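Local coordinates for protein mucus binding proteinn (Lactobacillus reuteri, PDB 4MT5) that probably binds mucin at the bacterial cell surface, this piece being one mucus-binding repeat of a larger, peptidoglycan-anchored protein, at residues Q138-P150 / Q160-I174. Numbering follows the deposited sequence.
Sequences QADSKTFAAVPSP and QQINEFTVTPDSKDI
F144 and V167 meet on the inner face of a two-stranded antiparallel ribbon, their side chains crossing at about a right angle. The ring of F144 lies oblique to its neighbours: its CE2 sits 3.9 Å from V167 CG2, and CD2 comes within 4.4 Å of I174 CD1, from the strand that follows. With CG anti to the carbonyl carbon (chi1 -83°), F144 lays its ring on the face it shares with V167. The backbones are joined through K142 and V167, a hydrogen-bonded pair in which V167 N reaches K142 O at 2.9 Å, while F144 N donates to F165 O in a nearly straight bond (171° at the hydrogen). T143 and T166 form the non-hydrogen-bonded pair between, on the other, exposed face; there the T143 methyl CG2 is turned toward T166 OG1. Further along, regular pairing lapses around A145 and N163, although the chains stay close, and the CG of E164 lies alongside the backbone of A146. Pairing resumes at V147 and I162, whose backbones exchange two bonds, and ends where S149 N meets Q160 O at 3.1 Å; the OG of S149 is hydrogen-bonded to H159 O. At the opposite end T168 opens an ST turn, its OG1 accepting from D170 N at 3.2 Å, and S171 OG takes the N-H of T168. A valine at T168 would probably leave D170 N without this acceptor and let the turn slacken. The ribbon lies within the Muc B2-like domain and packs against three strands of this ubiquitin-like beta-grasp protein: F144 rests on T109 and V111 of strand 104-120, V147 and I162 on Y95 and I93 of strand 85-96, and S149 on V178 and Y180 of strand 174-182.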
loop_
_atom_site.group_PDB
_atom_site.type_symbol
_atom_site.label_atom_id
_atom_site.label_comp_id
_atom_site.label_asym_id
_atom_site.label_seq_id
_atom_site.Cartn_x
_atom_site.Cartn_y
_atom_site.Cartn_z
ATOM N N GLN A 138 -14.843 5.033 -3.389
ATOM C CA GLN A 138 -14.035 5.806 -2.461
ATOM C C GLN A 138 -14.833 6.275 -1.236
ATOM O O GLN A 138 -15.810 6.996 -1.370
ATOM C CB GLN A 138 -13.378 6.985 -3.176
ATOM C CG GLN A 138 -12.550 7.859 -2.265
ATOM C CD GLN A 138 -13.328 9.042 -1.713
ATOM O OE1 GLN A 138 -14.023 9.745 -2.445
ATOM N NE2 GLN A 138 -13.219 9.258 -0.416
ATOM N N ALA A 139 -14.403 5.851 -0.048
ATOM C CA ALA A 139 -15.049 6.239 1.205
ATOM C C ALA A 139 -14.134 5.981 2.401
ATOM O O ALA A 139 -13.432 4.973 2.444
ATOM C CB ALA A 139 -16.359 5.497 1.384
ATOM N N ASP A 140 -14.164 6.896 3.366
ATOM C CA ASP A 140 -13.344 6.807 4.569
ATOM C C ASP A 140 -14.130 6.357 5.777
ATOM O O ASP A 140 -13.569 6.150 6.853
ATOM C CB ASP A 140 -12.718 8.154 4.887
ATOM C CG ASP A 140 -11.544 8.463 3.998
ATOM O OD1 ASP A 140 -11.013 7.514 3.370
ATOM O OD2 ASP A 140 -11.146 9.645 3.929
ATOM N N SER A 141 -15.436 6.228 5.605
ATOM C CA SER A 141 -16.301 5.745 6.674
ATOM C C SER A 141 -17.568 5.157 6.087
ATOM O O SER A 141 -17.780 5.173 4.876
ATOM C CB SER A 141 -16.642 6.868 7.642
ATOM O OG SER A 141 -17.136 7.988 6.939
ATOM N N LYS A 142 -18.409 4.623 6.949
ATOM C CA LYS A 142 -19.640 3.989 6.513
ATOM C C LYS A 142 -20.563 4.068 7.708
ATOM O O LYS A 142 -20.124 3.907 8.846
ATOM C CB LYS A 142 -19.370 2.535 6.078
ATOM C CG LYS A 142 -20.595 1.661 5.843
ATOM C CD LYS A 142 -21.540 2.245 4.793
ATOM C CE LYS A 142 -22.659 1.248 4.453
ATOM N NZ LYS A 142 -23.200 0.572 5.688
ATOM N N THR A 143 -21.825 4.388 7.473
ATOM C CA THR A 143 -22.770 4.396 8.573
ATOM C C THR A 143 -23.556 3.100 8.522
ATOM O O THR A 143 -23.984 2.655 7.453
ATOM C CB THR A 143 -23.726 5.600 8.529
ATOM O OG1 THR A 143 -24.551 5.517 7.361
ATOM C CG2 THR A 143 -22.945 6.907 8.522
ATOM N N PHE A 144 -23.711 2.471 9.679
ATOM C CA PHE A 144 -24.549 1.299 9.755
ATOM C C PHE A 144 -25.987 1.766 9.833
ATOM O O PHE A 144 -26.308 2.664 10.621
ATOM C CB PHE A 144 -24.194 0.472 10.977
ATOM C CG PHE A 144 -23.025 -0.431 10.769
ATOM C CD1 PHE A 144 -23.049 -1.398 9.769
ATOM C CD2 PHE A 144 -21.903 -0.330 11.577
ATOM C CE1 PHE A 144 -21.970 -2.246 9.572
ATOM C CE2 PHE A 144 -20.819 -1.175 11.391
ATOM C CZ PHE A 144 -20.852 -2.135 10.383
ATOM N N ALA A 145 -26.846 1.181 9.003
ATOM C CA ALA A 145 -28.267 1.480 9.080
ATOM C C ALA A 145 -28.748 1.097 10.472
ATOM O O ALA A 145 -28.400 0.024 10.970
ATOM C CB ALA A 145 -29.030 0.710 8.020
ATOM N N ALA A 146 -29.506 1.981 11.116
ATOM C CA ALA A 146 -30.140 1.643 12.385
ATOM C C ALA A 146 -31.004 0.394 12.195
ATOM O O ALA A 146 -31.676 0.242 11.169
ATOM C CB ALA A 146 -30.971 2.808 12.893
ATOM N N VAL A 147 -30.959 -0.518 13.164
ATOM C CA VAL A 147 -31.751 -1.751 13.082
ATOM C C VAL A 147 -32.926 -1.773 14.068
ATOM O O VAL A 147 -32.752 -1.581 15.284
ATOM C CB VAL A 147 -30.893 -3.042 13.238
ATOM C CG1 VAL A 147 -31.775 -4.242 13.549
ATOM C CG2 VAL A 147 -30.085 -3.305 11.982
ATOM N N PRO A 148 -34.136 -1.986 13.528
ATOM C CA PRO A 148 -35.353 -2.145 14.321
ATOM C C PRO A 148 -35.349 -3.504 15.002
ATOM O O PRO A 148 -35.162 -4.529 14.327
ATOM C CB PRO A 148 -36.467 -2.104 13.264
ATOM C CG PRO A 148 -35.839 -1.505 12.050
ATOM C CD PRO A 148 -34.428 -1.981 12.085
ATOM N N SER A 149 -35.528 -3.502 16.321
ATOM C CA SER A 149 -35.758 -4.732 17.068
ATOM C C SER A 149 -37.053 -5.351 16.551
ATOM O O SER A 149 -38.068 -4.655 16.460
ATOM C CB SER A 149 -35.908 -4.427 18.562
ATOM O OG SER A 149 -34.858 -3.606 19.045
ATOM N N PRO A 150 -37.031 -6.653 16.208
ATOM C CA PRO A 150 -38.249 -7.277 15.680
ATOM C C PRO A 150 -39.320 -7.461 16.772
ATOM O O PRO A 150 -39.021 -7.393 17.969
ATOM C CB PRO A 150 -37.763 -8.638 15.175
ATOM C CG PRO A 150 -36.275 -8.615 15.276
ATOM C CD PRO A 150 -35.931 -7.622 16.325
ATOM N N GLN A 160 -36.291 0.045 21.317
ATOM C CA GLN A 160 -37.131 -0.176 20.138
ATOM C C GLN A 160 -36.289 -0.452 18.879
ATOM O O GLN A 160 -36.684 -1.219 17.989
ATOM C CB GLN A 160 -38.076 1.015 19.929
ATOM C CG GLN A 160 -39.015 0.888 18.727
ATOM C CD GLN A 160 -39.793 -0.422 18.713
ATOM O OE1 GLN A 160 -40.723 -0.623 19.506
ATOM N NE2 GLN A 160 -39.411 -1.325 17.806
ATOM N N GLN A 161 -35.122 0.176 18.826
ATOM C CA GLN A 161 -34.163 -0.063 17.766
ATOM C C GLN A 161 -32.809 0.368 18.288
ATOM O O GLN A 161 -32.716 1.162 19.226
ATOM C CB GLN A 161 -34.504 0.773 16.535
ATOM C CG GLN A 161 -34.410 2.271 16.795
ATOM C CD GLN A 161 -34.329 3.097 15.527
ATOM O OE1 GLN A 161 -34.884 2.728 14.485
ATOM N NE2 GLN A 161 -33.634 4.230 15.610
ATOM N N ILE A 162 -31.747 -0.145 17.693
ATOM C CA ILE A 162 -30.457 0.436 18.000
ATOM C C ILE A 162 -30.043 1.376 16.860
ATOM O O ILE A 162 -30.348 1.126 15.685
ATOM C CB ILE A 162 -29.404 -0.623 18.337
ATOM C CG1 ILE A 162 -28.166 0.044 18.967
ATOM C CG2 ILE A 162 -29.091 -1.459 17.102
ATOM C CD1 ILE A 162 -28.471 1.077 20.078
ATOM N N ASN A 163 -29.380 2.469 17.233
ATOM C CA ASN A 163 -29.128 3.602 16.344
ATOM C C ASN A 163 -28.304 3.328 15.096
ATOM O O ASN A 163 -27.932 2.194 14.789
ATOM C CB ASN A 163 -28.437 4.722 17.129
ATOM C CG ASN A 163 -29.262 5.195 18.301
ATOM O OD1 ASN A 163 -30.370 4.705 18.522
ATOM N ND2 ASN A 163 -28.730 6.149 19.060
ATOM N N GLU A 164 -28.034 4.403 14.368
ATOM C CA GLU A 164 -27.001 4.377 13.357
ATOM C C GLU A 164 -25.698 4.610 14.080
ATOM O O GLU A 164 -25.654 5.299 15.109
ATOM C CB GLU A 164 -27.186 5.503 12.360
ATOM C CG GLU A 164 -28.300 5.318 11.384
ATOM C CD GLU A 164 -28.328 6.454 10.390
ATOM O OE1 GLU A 164 -27.942 7.585 10.776
ATOM O OE2 GLU A 164 -28.712 6.215 9.224
ATOM N N PHE A 165 -24.641 4.029 13.532
ATOM C CA PHE A 165 -23.296 4.250 14.019
ATOM C C PHE A 165 -22.379 4.395 12.804
ATOM O O PHE A 165 -22.500 3.641 11.826
ATOM C CB PHE A 165 -22.855 3.089 14.920
ATOM C CG PHE A 165 -23.264 3.245 16.364
ATOM C CD1 PHE A 165 -23.253 4.499 16.976
ATOM C CD2 PHE A 165 -23.661 2.142 17.112
ATOM C CE1 PHE A 165 -23.625 4.650 18.310
ATOM C CE2 PHE A 165 -24.039 2.281 18.449
ATOM C CZ PHE A 165 -24.019 3.538 19.047
ATOM N N THR A 166 -21.495 5.387 12.850
ATOM C CA THR A 166 -20.530 5.581 11.780
ATOM C C THR A 166 -19.219 4.923 12.188
ATOM O O THR A 166 -18.813 5.009 13.348
ATOM C CB THR A 166 -20.290 7.074 11.466
ATOM O OG1 THR A 166 -21.515 7.682 11.037
ATOM C CG2 THR A 166 -19.259 7.225 10.353
ATOM N N VAL A 167 -18.564 4.255 11.239
ATOM C CA VAL A 167 -17.301 3.587 11.523
ATOM C C VAL A 167 -16.225 3.918 10.479
ATOM O O VAL A 167 -16.526 4.126 9.304
ATOM C CB VAL A 167 -17.497 2.060 11.631
ATOM C CG1 VAL A 167 -18.328 1.722 12.851
ATOM C CG2 VAL A 167 -18.160 1.523 10.381
ATOM N N THR A 168 -14.972 3.981 10.926
ATOM C CA THR A 168 -13.828 4.167 10.039
ATOM C C THR A 168 -13.075 2.840 9.978
ATOM O O THR A 168 -13.424 1.906 10.699
ATOM C CB THR A 168 -12.884 5.256 10.575
ATOM O OG1 THR A 168 -12.240 4.781 11.765
ATOM C CG2 THR A 168 -13.640 6.545 10.853
ATOM N N PRO A 169 -12.046 2.738 9.114
ATOM C CA PRO A 169 -11.263 1.492 9.100
ATOM C C PRO A 169 -10.656 1.131 10.465
ATOM O O PRO A 169 -10.387 -0.039 10.768
ATOM C CB PRO A 169 -10.147 1.802 8.103
ATOM C CG PRO A 169 -10.742 2.803 7.189
ATOM C CD PRO A 169 -11.681 3.630 7.995
ATOM N N ASP A 170 -10.452 2.149 11.287
ATOM C CA ASP A 170 -9.758 1.975 12.550
ATOM C C ASP A 170 -10.685 1.421 13.638
ATOM O O ASP A 170 -10.237 0.707 14.541
ATOM C CB ASP A 170 -9.126 3.310 12.972
ATOM C CG ASP A 170 -8.257 3.926 11.861
ATOM O OD1 ASP A 170 -7.419 3.193 11.268
ATOM O OD2 ASP A 170 -8.424 5.139 11.572
ATOM N N SER A 171 -11.976 1.727 13.509
ATOM C CA SER A 171 -12.998 1.430 14.516
ATOM C C SER A 171 -13.005 -0.009 15.055
ATOM O O SER A 171 -12.574 -0.945 14.369
ATOM C CB SER A 171 -14.394 1.784 13.972
ATOM O OG SER A 171 -14.510 3.164 13.652
ATOM N N LYS A 172 -13.502 -0.155 16.290
ATOM C CA LYS A 172 -13.714 -1.460 16.938
ATOM C C LYS A 172 -15.114 -2.007 16.663
ATOM O O LYS A 172 -16.082 -1.244 16.594
ATOM C CB LYS A 172 -13.541 -1.357 18.451
ATOM C CG LYS A 172 -12.199 -0.841 18.922
ATOM C CD LYS A 172 -12.189 -0.762 20.438
ATOM C CE LYS A 172 -11.071 0.132 20.941
ATOM N NZ LYS A 172 -11.212 0.413 22.402
ATOM N N ASP A 173 -15.214 -3.330 16.536
ATOM C CA ASP A 173 -16.478 -3.991 16.199
ATOM C C ASP A 173 -17.609 -3.581 17.128
ATOM O O ASP A 173 -17.377 -3.140 18.253
ATOM C CB ASP A 173 -16.333 -5.519 16.213
ATOM C CG ASP A 173 -15.697 -6.068 14.941
ATOM O OD1 ASP A 173 -15.778 -5.399 13.877
ATOM O OD2 ASP A 173 -15.123 -7.183 15.005
ATOM N N ILE A 174 -18.838 -3.730 16.658
ATOM C CA ILE A 174 -19.967 -3.288 17.458
ATOM C C ILE A 174 -20.789 -4.440 18.034
ATOM O O ILE A 174 -21.338 -5.261 17.298
ATOM C CB ILE A 174 -20.845 -2.308 16.676
ATOM C CG1 ILE A 174 -20.056 -1.017 16.430
ATOM C CG2 ILE A 174 -22.139 -2.034 17.438
ATOM C CD1 ILE A 174 -20.873 0.098 15.810
#